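Long-range contacts in BexL (Amycolatopsis orientalis, PDB 4XRW), which probably cyclises and aromatises a polyketide intermediate on the BE-7585A biosynthetic pathway, as a di-domain aromatase/cyclase of type II polyketide synthase systems: residues A[55-60]-A[67-72]; A[187-192]-A[244-249]; A[207-212]-A[219-224]; A[258-263]-A[280-285]. All blocks are in the same frame, centred on the assembly; numbering follows the deposited sequence.

Contact 1: A[55-60]-A[67-72]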
loop_
_atom_site.group_PDB
_atom_site.type_symbol
_atom_site.label_atom_id
_atom_site.label_comp_id
_atom_site.label_asym_id
_atom_site.label_seq_id
_atom_site.Cartn_x
_atom_site.Cartn_y
_atom_site.Cartn_z
ATOM N N VAL A 55 3.573 0.766 0.762
ATOM C CA VAL A 55 2.735 0.000 1.701
ATOM C C VAL A 55 1.994 0.911 2.679
ATOM O O VAL A 55 0.809 0.681 2.990
ATOM C CB VAL A 55 3.580 -1.039 2.463
ATOM C CG1 VAL A 55 2.709 -1.831 3.408
ATOM C CG2 VAL A 55 4.281 -1.973 1.444
ATOM N N PHE A 56 2.652 1.943 3.186
ATOM C CA PHE A 56 1.997 2.854 4.133
ATOM C C PHE A 56 2.843 4.116 4.271
ATOM O O PHE A 56 4.043 4.066 4.072
ATOM C CB PHE A 56 1.828 2.183 5.494
ATOM C CG PHE A 56 1.079 2.984 6.503
ATOM C CD1 PHE A 56 -0.240 3.318 6.289
ATOM C CD2 PHE A 56 1.674 3.358 7.700
ATOM C CE1 PHE A 56 -0.943 4.048 7.235
ATOM C CE2 PHE A 56 0.956 4.084 8.634
ATOM C CZ PHE A 56 -0.348 4.422 8.374
ATOM N N VAL A 57 2.193 5.226 4.621
ATOM C CA VAL A 57 2.871 6.476 4.859
ATOM C C VAL A 57 2.321 7.058 6.134
ATOM O O VAL A 57 1.104 7.094 6.314
ATOM C CB VAL A 57 2.661 7.518 3.713
ATOM C CG1 VAL A 57 3.594 8.727 3.934
ATOM C CG2 VAL A 57 2.899 6.908 2.354
ATOM N N ASP A 58 3.166 7.488 7.049
ATOM C CA ASP A 58 2.561 8.332 8.108
ATOM C C ASP A 58 3.433 9.515 8.412
ATOM O O ASP A 58 4.482 9.704 7.788
ATOM C CB ASP A 58 2.222 7.522 9.365
ATOM C CG ASP A 58 3.420 7.125 10.170
ATOM O OD1 ASP A 58 4.540 7.199 9.643
ATOM O OD2 ASP A 58 3.223 6.730 11.349
ATOM N N HIS A 59 2.959 10.366 9.315
ATOM C CA HIS A 59 3.644 11.621 9.554
ATOM C C HIS A 59 4.613 11.527 10.716
ATOM O O HIS A 59 4.339 10.882 11.734
ATOM C CB HIS A 59 2.644 12.725 9.813
ATOM C CG HIS A 59 2.072 13.315 8.574
ATOM N ND1 HIS A 59 1.087 12.693 7.842
ATOM C CD2 HIS A 59 2.341 14.479 7.939
ATOM C CE1 HIS A 59 0.777 13.445 6.801
ATOM N NE2 HIS A 59 1.523 14.536 6.840
ATOM N N VAL A 60 5.749 12.186 10.534
ATOM C CA VAL A 60 6.752 12.379 11.569
ATOM C C VAL A 60 6.576 13.774 12.189
ATOM O O VAL A 60 6.724 13.962 13.393
ATOM C CB VAL A 60 8.162 12.239 11.003
ATOM C CG1 VAL A 60 9.201 12.466 12.085
ATOM C CG2 VAL A 60 8.356 10.853 10.354
ATOM N N GLU A 67 6.002 19.557 6.143
ATOM C CA GLU A 67 5.756 18.331 6.885
ATOM C C GLU A 67 6.876 17.326 6.646
ATOM O O GLU A 67 7.604 17.446 5.675
ATOM C CB GLU A 67 4.431 17.738 6.466
ATOM C CG GLU A 67 4.431 17.218 5.045
ATOM C CD GLU A 67 3.090 16.656 4.634
ATOM O OE1 GLU A 67 2.058 17.085 5.203
ATOM O OE2 GLU A 67 3.082 15.782 3.742
ATOM N N ARG A 68 7.020 16.361 7.539
ATOM C CA ARG A 68 7.916 15.234 7.312
ATOM C C ARG A 68 7.118 13.951 7.413
ATOM O O ARG A 68 6.295 13.785 8.320
ATOM C CB ARG A 68 9.058 15.219 8.313
ATOM C CG ARG A 68 9.918 16.447 8.224
ATOM C CD ARG A 68 10.909 16.481 9.397
ATOM N NE ARG A 68 11.833 15.352 9.339
ATOM C CZ ARG A 68 12.224 14.625 10.385
ATOM N NH1 ARG A 68 11.796 14.898 11.613
ATOM N NH2 ARG A 68 13.061 13.618 10.201
ATOM N N ILE A 69 7.360 13.046 6.469
ATOM C CA ILE A 69 6.606 11.800 6.388
ATOM C C ILE A 69 7.585 10.638 6.351
ATOM O O ILE A 69 8.764 10.798 6.001
ATOM C CB ILE A 69 5.651 11.741 5.141
ATOM C CG1 ILE A 69 6.450 11.951 3.828
ATOM C CG2 ILE A 69 4.542 12.731 5.304
ATOM C CD1 ILE A 69 5.656 11.729 2.572
ATOM N N ARG A 70 7.084 9.499 6.802
ATOM C CA ARG A 70 7.792 8.234 6.800
ATOM C C ARG A 70 7.043 7.303 5.869
ATOM O O ARG A 70 5.840 7.098 6.021
ATOM C CB ARG A 70 7.901 7.610 8.210
ATOM C CG ARG A 70 8.801 6.398 8.191
ATOM C CD ARG A 70 9.054 5.783 9.560
ATOM N NE ARG A 70 9.604 6.763 10.492
ATOM C CZ ARG A 70 10.895 7.059 10.606
ATOM N NH1 ARG A 70 11.805 6.449 9.849
ATOM N NH2 ARG A 70 11.277 7.983 11.483
ATOM N N ILE A 71 7.776 6.790 4.890
ATOM C CA ILE A 71 7.233 5.988 3.806
ATOM C C ILE A 71 7.773 4.570 3.969
ATOM O O ILE A 71 8.983 4.369 4.105
ATOM C CB ILE A 71 7.650 6.519 2.448
ATOM C CG1 ILE A 71 7.143 7.949 2.226
ATOM C CG2 ILE A 71 7.144 5.627 1.346
ATOM C CD1 ILE A 71 8.072 8.765 1.349
ATOM N N TRP A 72 6.867 3.596 3.983
ATOM C CA TRP A 72 7.244 2.193 3.895
ATOM C C TRP A 72 6.874 1.675 2.487
ATOM O O TRP A 72 5.732 1.836 2.015
ATOM C CB TRP A 72 6.533 1.339 4.971
ATOM C CG TRP A 72 6.918 1.561 6.381
ATOM C CD1 TRP A 72 7.797 0.815 7.157
ATOM C CD2 TRP A 72 6.431 2.581 7.218
ATOM N NE1 TRP A 72 7.862 1.330 8.406
ATOM C CE2 TRP A 72 7.048 2.428 8.471
ATOM C CE3 TRP A 72 5.524 3.611 7.039
ATOM C CZ2 TRP A 72 6.771 3.263 9.528
ATOM C CZ3 TRP A 72 5.259 4.453 8.102
ATOM C CH2 TRP A 72 5.890 4.273 9.325
HETATM O O HOH W 1 6.567 7.292 11.965
#
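Val55 and Phe56 both give their N-H to Trp72 O, a classic beta bulge, and from there strands 55-59 and 67-72 run antiparallel as a hairpin, their axes 4.6 Å apart at closest. Within the chain, strand 54-59 is outermost in the first seven-stranded antiparallel sheet. Paired bonds follow: Trp72 N to Phe56 O at 2.9 Å and Arg70 N to Asp58 O at 2.8 Å. On the face of Phe56, Asp58 and Trp72, the indole runs alongside the Phe56 ring, with Phe56 CD2 3.8 Å from Trp72 CZ3 and the planes turned 31° apart. Asp58 CG sits between the backbone N and carbonyl carbon (chi1 73°), which turns OD1 in to the indole edge, 3.2 Å from Trp72 CZ3. Water 1 donates to Asp58 OD1 and accepts weakly from Arg70 NE, while Arg70 NH1 turns to Asn81. On the other face, Ile69 CG2 lies over the centre of the His59 ring, 3.9 Å from the centroid, a CH-pi contact. His59 NE2 donates to Glu67 OE1 at 3.1 Å, nearly in its own ring plane but from above the carboxylate. Glu67 OE2 pairs with Arg86, and Val57 CG1 packs on Ile69 CB. The Glu67 carboxylate answers donors from the two strands flanking 67-73, an imidazole N-H on 54-59 and an arginine on 80-89, which would probably favour its ionised form and steady the His59 ring.

Contact 2: A[187-192]-A[244-249]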
loop_
_atom_site.group_PDB
_atom_site.type_symbol
_atom_site.label_atom_id
_atom_site.label_comp_id
_atom_site.label_asym_id
_atom_site.label_seq_id
_atom_site.Cartn_x
_atom_site.Cartn_y
_atom_site.Cartn_z
ATOM N N ASP A 187 -3.146 -8.325 23.514
ATOM C CA ASP A 187 -3.294 -9.758 23.244
ATOM C C ASP A 187 -3.946 -10.045 21.894
ATOM O O ASP A 187 -3.670 -11.075 21.283
ATOM C CB ASP A 187 -4.087 -10.418 24.374
ATOM C CG ASP A 187 -3.385 -10.283 25.730
ATOM O OD1 ASP A 187 -2.143 -10.109 25.744
ATOM O OD2 ASP A 187 -4.071 -10.361 26.777
ATOM N N VAL A 188 -4.797 -9.145 21.416
ATOM C CA VAL A 188 -5.415 -9.318 20.133
ATOM C C VAL A 188 -4.390 -8.989 19.028
ATOM O O VAL A 188 -4.189 -9.746 18.077
ATOM C CB VAL A 188 -6.649 -8.423 19.983
ATOM C CG1 VAL A 188 -7.291 -8.674 18.656
ATOM C CG2 VAL A 188 -7.657 -8.664 21.153
ATOM N N TYR A 189 -3.756 -7.839 19.179
ATOM C CA TYR A 189 -2.642 -7.446 18.304
ATOM C C TYR A 189 -1.615 -8.558 18.141
ATOM O O TYR A 189 -1.224 -8.890 17.025
ATOM C CB TYR A 189 -1.952 -6.200 18.867
ATOM C CG TYR A 189 -0.675 -5.802 18.137
ATOM C CD1 TYR A 189 -0.723 -4.938 17.033
ATOM C CD2 TYR A 189 0.546 -6.306 18.524
ATOM C CE1 TYR A 189 0.463 -4.576 16.352
ATOM C CE2 TYR A 189 1.717 -5.960 17.863
ATOM C CZ TYR A 189 1.663 -5.088 16.787
ATOM O OH TYR A 189 2.830 -4.752 16.150
ATOM N N ASP A 190 -1.119 -9.104 19.267
ATOM C CA ASP A 190 -0.097 -10.139 19.223
ATOM C C ASP A 190 -0.545 -11.338 18.417
ATOM O O ASP A 190 0.254 -11.946 17.716
ATOM C CB ASP A 190 0.302 -10.624 20.625
ATOM C CG ASP A 190 1.163 -9.605 21.410
ATOM O OD1 ASP A 190 1.715 -8.638 20.829
ATOM O OD2 ASP A 190 1.290 -9.794 22.637
ATOM N N PHE A 191 -1.809 -11.724 18.527
ATOM C CA PHE A 191 -2.300 -12.857 17.746
ATOM C C PHE A 191 -2.159 -12.610 16.227
ATOM O O PHE A 191 -1.790 -13.512 15.482
ATOM C CB PHE A 191 -3.776 -13.149 18.092
ATOM C CG PHE A 191 -4.351 -14.326 17.375
ATOM C CD1 PHE A 191 -4.924 -14.204 16.106
ATOM C CD2 PHE A 191 -4.331 -15.585 17.964
ATOM C CE1 PHE A 191 -5.442 -15.283 15.453
ATOM C CE2 PHE A 191 -4.853 -16.676 17.314
ATOM C CZ PHE A 191 -5.428 -16.536 16.062
ATOM N N VAL A 192 -2.480 -11.403 15.787
ATOM C CA VAL A 192 -2.396 -11.073 14.339
ATOM C C VAL A 192 -0.935 -10.761 13.897
ATOM O O VAL A 192 -0.534 -11.087 12.778
ATOM C CB VAL A 192 -3.315 -9.894 13.997
ATOM C CG1 VAL A 192 -3.296 -9.638 12.565
ATOM C CG2 VAL A 192 -4.780 -10.223 14.443
ATOM N N HIS A 244 -1.639 -1.335 18.203
ATOM C CA HIS A 244 -2.877 -0.777 17.710
ATOM C C HIS A 244 -3.164 -0.883 16.203
ATOM O O HIS A 244 -4.311 -0.673 15.762
ATOM C CB HIS A 244 -2.936 0.686 18.164
ATOM C CG HIS A 244 -1.940 1.580 17.487
ATOM N ND1 HIS A 244 -2.248 2.302 16.355
ATOM C CD2 HIS A 244 -0.654 1.883 17.789
ATOM C CE1 HIS A 244 -1.196 3.009 15.983
ATOM N NE2 HIS A 244 -0.213 2.773 16.836
ATOM N N ARG A 245 -2.166 -1.219 15.393
ATOM C CA ARG A 245 -2.382 -1.204 13.973
ATOM C C ARG A 245 -1.395 -2.066 13.232
ATOM O O ARG A 245 -0.232 -2.097 13.560
ATOM C CB ARG A 245 -2.289 0.231 13.455
ATOM C CG ARG A 245 -2.633 0.406 12.003
ATOM C CD ARG A 245 -2.604 1.913 11.650
ATOM N NE ARG A 245 -1.296 2.513 11.908
ATOM C CZ ARG A 245 -1.074 3.793 12.219
ATOM N NH1 ARG A 245 -2.080 4.660 12.322
ATOM N NH2 ARG A 245 0.173 4.207 12.434
ATOM N N ILE A 246 -1.906 -2.748 12.222
ATOM C CA ILE A 246 -1.072 -3.478 11.267
ATOM C C ILE A 246 -1.609 -3.154 9.883
ATOM O O ILE A 246 -2.784 -3.406 9.570
ATOM C CB ILE A 246 -1.089 -5.003 11.491
ATOM C CG1 ILE A 246 -0.544 -5.354 12.857
ATOM C CG2 ILE A 246 -0.287 -5.715 10.390
ATOM C CD1 ILE A 246 -0.776 -6.750 13.234
ATOM N N VAL A 247 -0.760 -2.541 9.056
ATOM C CA VAL A 247 -1.127 -2.141 7.712
ATOM C C VAL A 247 -0.410 -3.029 6.701
ATOM O O VAL A 247 0.759 -3.374 6.927
ATOM C CB VAL A 247 -0.733 -0.658 7.419
ATOM C CG1 VAL A 247 -1.164 -0.287 5.994
ATOM C CG2 VAL A 247 -1.358 0.292 8.436
ATOM N N TYR A 248 -1.071 -3.438 5.636
ATOM C CA TYR A 248 -0.411 -4.334 4.694
ATOM C C TYR A 248 -0.843 -4.125 3.269
ATOM O O TYR A 248 -1.856 -3.452 2.982
ATOM C CB TYR A 248 -0.623 -5.808 5.098
ATOM C CG TYR A 248 -2.066 -6.279 5.069
ATOM C CD1 TYR A 248 -2.577 -6.928 3.963
ATOM C CD2 TYR A 248 -2.902 -6.075 6.165
ATOM C CE1 TYR A 248 -3.901 -7.383 3.939
ATOM C CE2 TYR A 248 -4.227 -6.520 6.152
ATOM C CZ TYR A 248 -4.713 -7.158 5.024
ATOM O OH TYR A 248 -6.013 -7.609 4.976
ATOM N N LYS A 249 -0.026 -4.672 2.378
ATOM C CA LYS A 249 -0.306 -4.700 0.957
ATOM C C LYS A 249 0.048 -6.063 0.422
ATOM O O LYS A 249 1.133 -6.593 0.742
ATOM C CB LYS A 249 0.487 -3.615 0.191
ATOM C CG LYS A 249 0.434 -3.799 -1.319
ATOM C CD LYS A 249 1.071 -2.635 -2.063
ATOM C CE LYS A 249 0.121 -1.474 -2.278
ATOM N NZ LYS A 249 0.725 -0.347 -3.104
#
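The Tyr189 ring meets the strand by its rim at one point: Arg245 O lies at the edge, close to the ring plane, 3.8 Å from Tyr189 CE1. Ile246 CG1 comes in obliquely, 3.7 Å from Tyr189 CE1, and the His243 ring meets the tyrosine with the planes at about 85°. Tyr189 CG stands anti to its own backbone N (chi1 173°), which carries the ring off helix 187-192 towards the strand. One turn on, Val192 CG1 touches Ile246 CD1 at 3.9 Å, so a single isoleucine is met by two helix side chains, its CD1 shared by the valine and the tyrosine ring. No hydrogen bond crosses; the contact is apolar and buried. The two axes stay 9.6 Å apart, at 27°. In this helix-grip domain the short helix 185-193 packs on the sheet beside the long helix 299-326: Ile246 and Tyr189 also touch Cys240 of strand 231-241, Val192 rests on Trp264 of strand 257-268, and Phe191 turns to Phe320 and Ala321 of the long helix.

Contact 3: A[207-212]-A[219-224]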
loop_
_atom_site.group_PDB
_atom_site.type_symbol
_atom_site.label_atom_id
_atom_site.label_comp_id
_atom_site.label_asym_id
_atom_site.label_seq_id
_atom_site.Cartn_x
_atom_site.Cartn_y
_atom_site.Cartn_z
ATOM N N SER A 207 0.867 -23.544 6.046
ATOM C CA SER A 207 2.288 -23.284 6.206
ATOM C C SER A 207 2.526 -21.785 6.123
ATOM O O SER A 207 1.772 -21.101 5.402
ATOM C CB SER A 207 3.066 -24.007 5.111
ATOM O OG SER A 207 4.466 -23.896 5.287
ATOM N N VAL A 208 3.514 -21.290 6.874
ATOM C CA VAL A 208 3.866 -19.854 6.905
ATOM C C VAL A 208 5.357 -19.678 6.810
ATOM O O VAL A 208 6.158 -20.437 7.402
ATOM C CB VAL A 208 3.333 -19.151 8.197
ATOM C CG1 VAL A 208 3.759 -17.676 8.277
ATOM C CG2 VAL A 208 1.834 -19.242 8.244
ATOM N N ASP A 209 5.739 -18.649 6.045
ATOM C CA ASP A 209 7.127 -18.265 5.816
ATOM C C ASP A 209 7.160 -16.775 6.102
ATOM O O ASP A 209 6.888 -15.958 5.203
ATOM C CB ASP A 209 7.535 -18.660 4.377
ATOM C CG ASP A 209 8.891 -18.129 3.940
ATOM O OD1 ASP A 209 9.685 -17.662 4.789
ATOM O OD2 ASP A 209 9.145 -18.197 2.697
ATOM N N LEU A 210 7.364 -16.422 7.382
ATOM C CA LEU A 210 7.375 -15.032 7.839
ATOM C C LEU A 210 8.799 -14.500 7.964
ATOM O O LEU A 210 9.595 -15.008 8.747
ATOM C CB LEU A 210 6.669 -14.880 9.188
ATOM C CG LEU A 210 6.663 -13.482 9.812
ATOM C CD1 LEU A 210 5.934 -12.488 8.943
ATOM C CD2 LEU A 210 6.048 -13.493 11.190
ATOM N N ARG A 211 9.118 -13.471 7.187
ATOM C CA ARG A 211 10.430 -12.848 7.255
ATOM C C ARG A 211 10.270 -11.521 7.940
ATOM O O ARG A 211 9.367 -10.769 7.587
ATOM C CB ARG A 211 11.034 -12.659 5.878
ATOM C CG ARG A 211 11.281 -13.949 5.086
ATOM C CD ARG A 211 10.476 -13.935 3.817
ATOM N NE ARG A 211 10.555 -15.178 3.027
ATOM C CZ ARG A 211 10.853 -15.219 1.737
ATOM N NH1 ARG A 211 11.101 -14.087 1.063
ATOM N NH2 ARG A 211 10.875 -16.394 1.106
ATOM N N GLU A 212 11.112 -11.236 8.941
ATOM C CA GLU A 212 11.027 -9.964 9.616
ATOM C C GLU A 212 12.418 -9.309 9.667
ATOM O O GLU A 212 13.043 -9.281 10.710
ATOM C CB GLU A 212 10.418 -10.128 11.010
ATOM C CG GLU A 212 9.961 -8.785 11.601
ATOM C CD GLU A 212 8.812 -8.889 12.659
ATOM O OE1 GLU A 212 8.198 -9.975 12.857
ATOM O OE2 GLU A 212 8.515 -7.844 13.281
ATOM N N VAL A 219 7.582 -9.582 5.767
ATOM C CA VAL A 219 7.218 -10.157 4.499
ATOM C C VAL A 219 6.555 -11.480 4.856
ATOM O O VAL A 219 7.188 -12.390 5.377
ATOM C CB VAL A 219 8.417 -10.341 3.561
ATOM C CG1 VAL A 219 7.958 -10.974 2.266
ATOM C CG2 VAL A 219 9.072 -8.991 3.314
ATOM N N LEU A 220 5.254 -11.527 4.654
ATOM C CA LEU A 220 4.453 -12.686 5.083
ATOM C C LEU A 220 4.085 -13.477 3.863
ATOM O O LEU A 220 3.351 -13.009 3.011
ATOM C CB LEU A 220 3.226 -12.220 5.853
ATOM C CG LEU A 220 2.223 -13.293 6.247
ATOM C CD1 LEU A 220 2.912 -14.372 7.085
ATOM C CD2 LEU A 220 1.094 -12.590 7.020
ATOM N N ARG A 221 4.656 -14.672 3.756
ATOM C CA ARG A 221 4.259 -15.613 2.756
ATOM C C ARG A 221 3.531 -16.744 3.426
ATOM O O ARG A 221 3.995 -17.265 4.447
ATOM C CB ARG A 221 5.453 -16.133 1.976
ATOM C CG ARG A 221 6.136 -15.048 1.214
ATOM C CD ARG A 221 7.400 -15.600 0.527
ATOM N NE ARG A 221 7.076 -16.577 -0.522
ATOM C CZ ARG A 221 6.888 -16.269 -1.816
ATOM N NH1 ARG A 221 6.969 -15.022 -2.239
ATOM N NH2 ARG A 221 6.620 -17.220 -2.684
ATOM N N MET A 222 2.371 -17.076 2.893
ATOM C CA MET A 222 1.623 -18.176 3.507
ATOM C C MET A 222 0.868 -19.012 2.520
ATOM O O MET A 222 0.508 -18.560 1.451
ATOM C CB MET A 222 0.696 -17.645 4.581
ATOM C CG MET A 222 -0.258 -16.623 4.184
ATOM S SD MET A 222 -1.040 -15.986 5.701
ATOM C CE MET A 222 -2.715 -16.538 5.459
ATOM N N ASP A 223 0.720 -20.281 2.903
ATOM C CA ASP A 223 -0.021 -21.283 2.178
ATOM C C ASP A 223 -1.391 -21.454 2.779
ATOM O O ASP A 223 -1.523 -21.675 4.000
ATOM C CB ASP A 223 0.698 -22.620 2.235
ATOM C CG ASP A 223 1.872 -22.702 1.305
ATOM O OD1 ASP A 223 2.248 -21.688 0.658
ATOM O OD2 ASP A 223 2.439 -23.798 1.238
ATOM N N THR A 224 -2.403 -21.330 1.945
ATOM C CA THR A 224 -3.779 -21.435 2.405
ATOM C C THR A 224 -4.574 -22.394 1.533
ATOM O O THR A 224 -4.194 -22.660 0.404
ATOM C CB THR A 224 -4.477 -20.112 2.381
ATOM O OG1 THR A 224 -4.368 -19.557 1.064
ATOM C CG2 THR A 224 -3.840 -19.173 3.368
HETATM O O HOH W 2 6.712 -19.324 0.666
#
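The beta hairpin of strands 205-212 and 217-225 closes one margin of the second sheet, and its two arms run almost exactly antiparallel, with Val208 CG1 against Leu220 CD1 at 3.6 Å. Backbone bonds pair Asp209 N with Arg221 O at 2.7 Å and Arg211 N with Val219 O at 2.9 Å. Asp209, Arg211, Arg221 and Asp223 share one face. Arg211 grips the Asp209 carboxylate side-on: NE donates to OD1 at 3.2 Å, and NH2 to OD2 at 3.0 Å on its syn side. Within the helix-grip fold strand 205-212 is an outermost strand of its sheet; the contact lies at the surface. Arg221 sends CD over the centre of the Arg211 guanidinium, 3.6 Å from Arg211 NH2, the two guanidinium planes 23° apart. Its NE donates to water 2, which binds Asp209 OD2 only weakly, while NH1 forms a salt bridge with Glu235. With an alanine at Asp209, Arg211 would probably lose the carboxylate that pins its guanidinium and be set free to turn, leaving two arginines close together with less negative charge nearby. On the apolar face Leu220 CD1 also meets Leu210 CD1, 4.0 Å away, and Leu220 and Met222 rest on Trp198 of helix 198-201.

Contact 4: A[258-263]-A[280-285]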
loop_
_atom_site.group_PDB
_atom_site.type_symbol
_atom_site.label_atom_id
_atom_site.label_comp_id
_atom_site.label_asym_id
_atom_site.label_seq_id
_atom_site.Cartn_x
_atom_site.Cartn_y
_atom_site.Cartn_z
ATOM N N THR A 258 -6.206 -5.925 -9.122
ATOM C CA THR A 258 -5.047 -5.131 -9.472
ATOM C C THR A 258 -4.400 -4.538 -8.219
ATOM O O THR A 258 -3.226 -4.183 -8.247
ATOM C CB THR A 258 -5.411 -3.996 -10.423
ATOM O OG1 THR A 258 -6.426 -3.206 -9.820
ATOM C CG2 THR A 258 -5.930 -4.549 -11.700
ATOM N N LEU A 259 -5.164 -4.434 -7.135
ATOM C CA LEU A 259 -4.643 -3.953 -5.864
ATOM C C LEU A 259 -5.412 -4.594 -4.736
ATOM O O LEU A 259 -6.617 -4.790 -4.820
ATOM C CB LEU A 259 -4.761 -2.420 -5.764
ATOM C CG LEU A 259 -4.400 -1.838 -4.384
ATOM C CD1 LEU A 259 -3.269 -0.859 -4.478
ATOM C CD2 LEU A 259 -5.606 -1.238 -3.690
ATOM N N HIS A 260 -4.712 -4.899 -3.654
ATOM C CA HIS A 260 -5.353 -5.311 -2.430
ATOM C C HIS A 260 -4.500 -4.841 -1.260
ATOM O O HIS A 260 -3.385 -5.322 -1.069
ATOM C CB HIS A 260 -5.532 -6.831 -2.370
ATOM C CG HIS A 260 -6.046 -7.302 -1.050
ATOM N ND1 HIS A 260 -5.684 -8.509 -0.488
ATOM C CD2 HIS A 260 -6.869 -6.705 -0.163
ATOM C CE1 HIS A 260 -6.260 -8.632 0.691
ATOM N NE2 HIS A 260 -6.989 -7.557 0.908
ATOM N N THR A 261 -5.031 -3.909 -0.501
ATOM C CA THR A 261 -4.407 -3.418 0.696
ATOM C C THR A 261 -5.384 -3.668 1.841
ATOM O O THR A 261 -6.590 -3.891 1.625
ATOM C CB THR A 261 -4.082 -1.920 0.613
ATOM O OG1 THR A 261 -5.286 -1.190 0.445
ATOM C CG2 THR A 261 -3.158 -1.614 -0.543
ATOM N N GLY A 262 -4.867 -3.652 3.048
ATOM C CA GLY A 262 -5.696 -3.843 4.224
ATOM C C GLY A 262 -5.082 -3.252 5.463
ATOM O O GLY A 262 -3.926 -2.809 5.481
ATOM N N ARG A 263 -5.873 -3.234 6.528
ATOM C CA ARG A 263 -5.477 -2.645 7.770
ATOM C C ARG A 263 -6.210 -3.380 8.915
ATOM O O ARG A 263 -7.433 -3.559 8.849
ATOM C CB ARG A 263 -5.803 -1.159 7.760
ATOM C CG ARG A 263 -5.655 -0.436 9.063
ATOM C CD ARG A 263 -5.992 1.029 8.830
ATOM N NE ARG A 263 -5.649 1.889 9.953
ATOM C CZ ARG A 263 -5.013 3.058 9.852
ATOM N NH1 ARG A 263 -4.616 3.526 8.663
ATOM N NH2 ARG A 263 -4.763 3.762 10.956
ATOM N N HIS A 280 -10.380 -3.822 4.241
ATOM C CA HIS A 280 -9.818 -4.161 2.966
ATOM C C HIS A 280 -10.155 -3.120 1.926
ATOM O O HIS A 280 -11.243 -2.678 1.874
ATOM C CB HIS A 280 -10.325 -5.478 2.445
ATOM C CG HIS A 280 -10.065 -6.641 3.345
ATOM N ND1 HIS A 280 -9.036 -7.520 3.142
ATOM C CD2 HIS A 280 -10.754 -7.112 4.395
ATOM C CE1 HIS A 280 -9.070 -8.444 4.071
ATOM N NE2 HIS A 280 -10.104 -8.220 4.839
ATOM N N THR A 281 -9.183 -2.778 1.111
ATOM C CA THR A 281 -9.406 -1.980 -0.099
ATOM C C THR A 281 -8.965 -2.798 -1.324
ATOM O O THR A 281 -7.824 -3.357 -1.394
ATOM C CB THR A 281 -8.659 -0.630 -0.056
ATOM O OG1 THR A 281 -9.246 0.234 0.936
ATOM C CG2 THR A 281 -8.732 0.066 -1.415
ATOM N N VAL A 282 -9.870 -2.889 -2.302
ATOM C CA VAL A 282 -9.610 -3.654 -3.494
ATOM C C VAL A 282 -9.846 -2.816 -4.746
ATOM O O VAL A 282 -10.790 -2.042 -4.781
ATOM C CB VAL A 282 -10.506 -4.911 -3.583
ATOM C CG1 VAL A 282 -10.225 -5.690 -4.860
ATOM C CG2 VAL A 282 -10.268 -5.826 -2.386
ATOM N N VAL A 283 -8.979 -2.989 -5.734
ATOM C CA VAL A 283 -9.244 -2.551 -7.106
ATOM C C VAL A 283 -9.345 -3.779 -7.987
ATOM O O VAL A 283 -8.442 -4.621 -8.023
ATOM C CB VAL A 283 -8.148 -1.611 -7.651
ATOM C CG1 VAL A 283 -8.478 -1.173 -9.087
ATOM C CG2 VAL A 283 -7.977 -0.405 -6.758
ATOM N N LEU A 284 -10.445 -3.897 -8.729
ATOM C CA LEU A 284 -10.626 -5.049 -9.611
ATOM C C LEU A 284 -9.875 -4.961 -10.929
ATOM O O LEU A 284 -9.581 -3.884 -11.432
ATOM C CB LEU A 284 -12.111 -5.250 -9.903
ATOM C CG LEU A 284 -12.973 -5.645 -8.729
ATOM C CD1 LEU A 284 -14.448 -5.628 -9.143
ATOM C CD2 LEU A 284 -12.572 -7.006 -8.254
ATOM N N ASN A 285 -9.542 -6.133 -11.459
ATOM C CA ASN A 285 -8.914 -6.279 -12.755
ATOM C C ASN A 285 -10.025 -6.782 -13.660
ATOM O O ASN A 285 -10.413 -7.947 -13.583
ATOM C CB ASN A 285 -7.751 -7.272 -12.691
ATOM C CG ASN A 285 -6.914 -7.285 -13.939
ATOM O OD1 ASN A 285 -7.305 -6.749 -14.970
ATOM N ND2 ASN A 285 -5.740 -7.911 -13.854
#
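His260 NE2 and His280 ND1 share a hydrogen bond of 3.0 Å that crosses between strands 257-268 and 274-284, neighbours in the second sheet. The rings meet rim to rim, planes 17° apart, on the face covered by the long helix 299-326, where Leu310 touches His260. His260 CG, anti to the backbone N (chi1 173°), brings the ring across to its mate. Among backbone bonds, Thr261 and Thr281 pair both ways, Thr281 N to Thr261 O at 2.9 Å. Thr258 and Leu259 both face Val283, a classic beta bulge, where Thr258 N donates to Val283 O at 2.8 Å and Leu259 N bonds weakly. Apolar contact comes from Leu259 CB on Val283 CG2, 3.9 Å. A leucine at His260 would probably leave His280 ND1 and Gln250 OE1 without their mates. All four nitrogens of the buried imidazoles are satisfied, by each other, by Gln250 at His260 ND1 and by Ser314 of the long helix at His280 NE2, which fixes both rings.

Contacts 2 and 4 are buried, contact 1 partly so, and contact 3 lies at the surface. Contacts 1, 3 and 4 are hairpins, contact 1 in the first domain's sheet and the other two in the second, while contact 2 lays a helix on that second sheet. Chemistry follows place: contact 3 carries a surface network of arginines and carboxylates, contact 2 is apolar, contact 4 buries a histidine pair, and contact 1 combines aromatic packing with a His-carboxylate bond and a salt bridge outward to Arg86. Strands 245-250 and 257-268 are neighbours, so contacts 2 and 4 meet, with Tyr248 N 2.9 Å from Gly262 O, a probable hydrogen bond. Contact 1 reaches over from the other domain, Phe56 packing on Val247 and Arg263.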